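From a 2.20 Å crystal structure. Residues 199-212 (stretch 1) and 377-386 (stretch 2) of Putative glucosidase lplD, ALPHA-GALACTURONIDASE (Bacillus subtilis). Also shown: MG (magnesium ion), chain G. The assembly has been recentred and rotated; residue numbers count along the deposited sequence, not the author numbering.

Stretch 1 199-212: VNVLGINHFTWITK
Stretch 2, residues 377-386: LSGALPKGVE

A β-hairpin, stretch 1, packs one face against a loop and the first turn of a helix, stretch 2, in a mainly apolar contact of 496 Å² anchored by one direct hydrogen bond. The strands carrying Leu 202 and Trp 209 run antiparallel, paired by Leu 202 N to Trp 209 O (2.9 Å) and Trp 209 N to Leu 202 O (2.7 Å), and a type II turn from Ile 204 to Phe 207 joins them. Gly 203 (phi/psi 145/-150) turns the corner; a CB there would strike Phe 207 O. At the turn, His 206 NE2 binds magnesium at 2.3 Å, remote from stretch 2.

Nearest CA atoms are Asn 200 and Ser 378, 6.5 Å apart. Asn 200 (chi1 t) donates ND2 to Ser 378 O (3.0 Å, 172°) and to Thr 211 OG1 (3.0 Å), so its amide ties loop to hairpin. Water 1 donates to Val 201 O (2.5 Å) and Ser 378 OG (2.8 Å).

Leu 202 CG (chi1 p, chi2 t) lies 3.9 Å from Leu 381 CD2 (chi1 m, chi2 t); Leu 381 CD2 also lies 3.9 Å from Trp 209 CB. Pro 382 occupies the N-cap position, right before the helix, whose Val 385 (t) sets CG1 over the Trp 209 face, 3.5 Å from the five-membered-ring centroid, a CH-pi contact. The same CG1 reaches Phe 207 CE2 at 3.8 Å.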

# COMPACT_ATOMS: atom_id res chain seq x y z
N VAL A 199 7.39 -22.24 16.54
CA VAL A 199 7.45 -20.85 16.92
C VAL A 199 6.98 -19.96 15.77
O VAL A 199 7.19 -20.29 14.59
CB VAL A 199 8.88 -20.45 17.40
CG1 VAL A 199 9.26 -21.21 18.67
CG2 VAL A 199 9.92 -20.69 16.30
N ASN A 200 6.35 -18.85 16.11
CA ASN A 200 6.10 -17.81 15.13
C ASN A 200 7.18 -16.77 15.26
O ASN A 200 7.16 -15.94 16.18
CB ASN A 200 4.71 -17.18 15.31
CG ASN A 200 4.41 -16.15 14.22
OD1 ASN A 200 4.42 -16.47 13.05
ND2 ASN A 200 4.16 -14.91 14.62
N VAL A 201 8.14 -16.80 14.34
CA VAL A 201 9.33 -15.99 14.44
C VAL A 201 9.40 -14.92 13.32
O VAL A 201 9.02 -15.18 12.17
CB VAL A 201 10.57 -16.89 14.40
CG1 VAL A 201 10.67 -17.58 13.06
CG2 VAL A 201 11.85 -16.09 14.72
N LEU A 202 9.88 -13.74 13.68
CA LEU A 202 9.85 -12.62 12.76
C LEU A 202 10.81 -11.51 13.17
O LEU A 202 11.15 -11.36 14.35
CB LEU A 202 8.42 -12.09 12.57
CG LEU A 202 7.66 -11.45 13.75
CD1 LEU A 202 6.55 -10.53 13.24
CD2 LEU A 202 7.05 -12.50 14.68
N GLY A 203 11.27 -10.73 12.19
CA GLY A 203 12.24 -9.68 12.46
C GLY A 203 13.20 -9.55 11.29
O GLY A 203 12.84 -9.77 10.14
N ILE A 204 14.41 -9.13 11.59
CA ILE A 204 15.45 -9.11 10.59
C ILE A 204 16.55 -9.99 11.18
O ILE A 204 16.56 -10.22 12.40
CB ILE A 204 15.97 -7.69 10.36
CG1 ILE A 204 16.44 -7.09 11.68
CG2 ILE A 204 14.88 -6.81 9.73
CD1 ILE A 204 16.87 -5.61 11.57
N ASN A 205 17.46 -10.47 10.35
CA ASN A 205 18.51 -11.39 10.79
C ASN A 205 19.28 -10.93 12.04
O ASN A 205 19.67 -9.76 12.14
CB ASN A 205 19.48 -11.67 9.63
CG ASN A 205 20.49 -12.77 9.96
OD1 ASN A 205 20.12 -13.93 10.26
ND2 ASN A 205 21.75 -12.40 9.95
N HIS A 206 19.49 -11.84 12.99
CA HIS A 206 20.12 -11.53 14.29
C HIS A 206 19.29 -10.64 15.20
O HIS A 206 19.73 -10.32 16.31
CB HIS A 206 21.54 -10.96 14.12
CG HIS A 206 22.50 -11.93 13.52
ND1 HIS A 206 23.65 -11.55 12.87
CD2 HIS A 206 22.45 -13.29 13.43
CE1 HIS A 206 24.29 -12.63 12.44
NE2 HIS A 206 23.59 -13.69 12.77
N PHE A 207 18.12 -10.23 14.74
CA PHE A 207 17.20 -9.42 15.54
C PHE A 207 15.78 -9.97 15.29
O PHE A 207 14.89 -9.25 14.84
CB PHE A 207 17.29 -7.95 15.14
CG PHE A 207 16.69 -6.99 16.15
CD1 PHE A 207 17.14 -6.96 17.47
CD2 PHE A 207 15.69 -6.10 15.77
CE1 PHE A 207 16.60 -6.07 18.40
CE2 PHE A 207 15.14 -5.21 16.69
CZ PHE A 207 15.60 -5.20 18.01
N THR A 208 15.63 -11.27 15.57
CA THR A 208 14.41 -12.02 15.38
C THR A 208 13.67 -12.22 16.69
O THR A 208 14.29 -12.30 17.76
CB THR A 208 14.73 -13.42 14.81
OG1 THR A 208 15.93 -13.89 15.43
CG2 THR A 208 14.94 -13.36 13.31
N TRP A 209 12.35 -12.32 16.61
CA TRP A 209 11.51 -12.37 17.79
C TRP A 209 10.43 -13.42 17.63
O TRP A 209 9.89 -13.63 16.54
CB TRP A 209 10.88 -11.00 18.04
CG TRP A 209 11.93 -9.96 18.30
CD1 TRP A 209 12.75 -9.38 17.37
CD2 TRP A 209 12.29 -9.41 19.57
NE1 TRP A 209 13.60 -8.49 18.00
CE2 TRP A 209 13.34 -8.49 19.34
CE3 TRP A 209 11.84 -9.60 20.88
CZ2 TRP A 209 13.94 -7.77 20.37
CZ3 TRP A 209 12.43 -8.89 21.91
CH2 TRP A 209 13.47 -7.98 21.66
N ILE A 210 10.09 -14.05 18.74
CA ILE A 210 9.05 -15.04 18.74
C ILE A 210 7.89 -14.49 19.51
O ILE A 210 7.98 -14.23 20.71
CB ILE A 210 9.56 -16.37 19.36
CG1 ILE A 210 10.69 -16.93 18.49
CG2 ILE A 210 8.41 -17.35 19.52
CD1 ILE A 210 11.50 -18.15 19.13
N THR A 211 6.77 -14.31 18.81
CA THR A 211 5.59 -13.72 19.41
C THR A 211 4.55 -14.79 19.79
O THR A 211 3.61 -14.52 20.52
CB THR A 211 4.96 -12.72 18.44
OG1 THR A 211 4.67 -13.40 17.21
CG2 THR A 211 5.94 -11.61 18.13
N LYS A 212 4.73 -16.00 19.26
CA LYS A 212 3.88 -17.13 19.63
C LYS A 212 4.74 -18.37 19.53
O LYS A 212 5.62 -18.46 18.67
CB LYS A 212 2.70 -17.31 18.67
CG LYS A 212 1.85 -16.08 18.41
CD LYS A 212 1.11 -16.26 17.07
CE LYS A 212 0.21 -15.07 16.75
NZ LYS A 212 -0.08 -14.97 15.27
N LEU A 377 2.69 -15.30 6.48
CA LEU A 377 2.31 -14.07 7.16
C LEU A 377 2.44 -14.25 8.67
O LEU A 377 1.79 -15.10 9.25
CB LEU A 377 0.89 -13.65 6.77
CG LEU A 377 0.71 -13.38 5.27
CD1 LEU A 377 -0.66 -12.76 4.98
CD2 LEU A 377 1.84 -12.49 4.72
N SER A 378 3.31 -13.46 9.29
CA SER A 378 3.67 -13.67 10.68
C SER A 378 3.24 -12.56 11.63
O SER A 378 3.56 -12.62 12.81
CB SER A 378 5.18 -13.90 10.76
OG SER A 378 5.50 -15.10 10.05
N GLY A 379 2.55 -11.54 11.12
CA GLY A 379 2.03 -10.47 11.97
C GLY A 379 3.04 -9.38 12.31
O GLY A 379 3.95 -9.12 11.55
N ALA A 380 2.84 -8.74 13.47
CA ALA A 380 3.62 -7.58 13.91
C ALA A 380 4.60 -7.91 15.04
O ALA A 380 4.37 -8.79 15.85
CB ALA A 380 2.66 -6.44 14.40
N LEU A 381 5.69 -7.14 15.10
CA LEU A 381 6.60 -7.17 16.24
C LEU A 381 5.99 -6.36 17.38
O LEU A 381 5.04 -5.63 17.16
CB LEU A 381 7.92 -6.54 15.81
CG LEU A 381 8.70 -7.35 14.74
CD1 LEU A 381 9.62 -6.44 13.92
CD2 LEU A 381 9.49 -8.47 15.41
N PRO A 382 6.52 -6.49 18.60
CA PRO A 382 6.16 -5.48 19.61
C PRO A 382 6.53 -4.10 19.09
O PRO A 382 7.51 -3.95 18.36
CB PRO A 382 7.06 -5.82 20.80
CG PRO A 382 7.34 -7.29 20.65
CD PRO A 382 7.33 -7.59 19.16
N LYS A 383 5.77 -3.08 19.49
CA LYS A 383 5.94 -1.75 18.93
C LYS A 383 7.36 -1.20 19.13
O LYS A 383 7.98 -0.67 18.18
CB LYS A 383 4.87 -0.81 19.50
CG LYS A 383 5.00 0.64 19.03
CD LYS A 383 4.80 0.76 17.54
CE LYS A 383 3.41 0.27 17.14
NZ LYS A 383 3.36 0.13 15.65
N GLY A 384 7.90 -1.36 20.33
CA GLY A 384 9.29 -0.94 20.60
C GLY A 384 10.30 -1.61 19.67
O GLY A 384 11.28 -1.00 19.23
N VAL A 385 10.07 -2.88 19.39
CA VAL A 385 10.99 -3.66 18.57
C VAL A 385 10.85 -3.25 17.12
O VAL A 385 11.83 -3.19 16.39
CB VAL A 385 10.70 -5.17 18.74
CG1 VAL A 385 11.57 -6.00 17.81
CG2 VAL A 385 10.95 -5.57 20.17
N GLU A 386 9.62 -2.96 16.72
CA GLU A 386 9.33 -2.55 15.35
C GLU A 386 9.94 -1.17 15.04
O GLU A 386 10.45 -0.92 13.95
CB GLU A 386 7.81 -2.57 15.12
CG GLU A 386 7.32 -1.92 13.84
CD GLU A 386 5.81 -1.73 13.85
OE1 GLU A 386 5.04 -2.73 13.84
OE2 GLU A 386 5.38 -0.57 13.88
MG MG G . 23.66 -15.83 11.93
O HOH W 1 7.47 -16.82 11.10
O HOH W 2 24.66 -16.97 13.71
O HOH W 3 23.99 -18.04 11.11
O HOH W 4 23.44 -14.79 9.85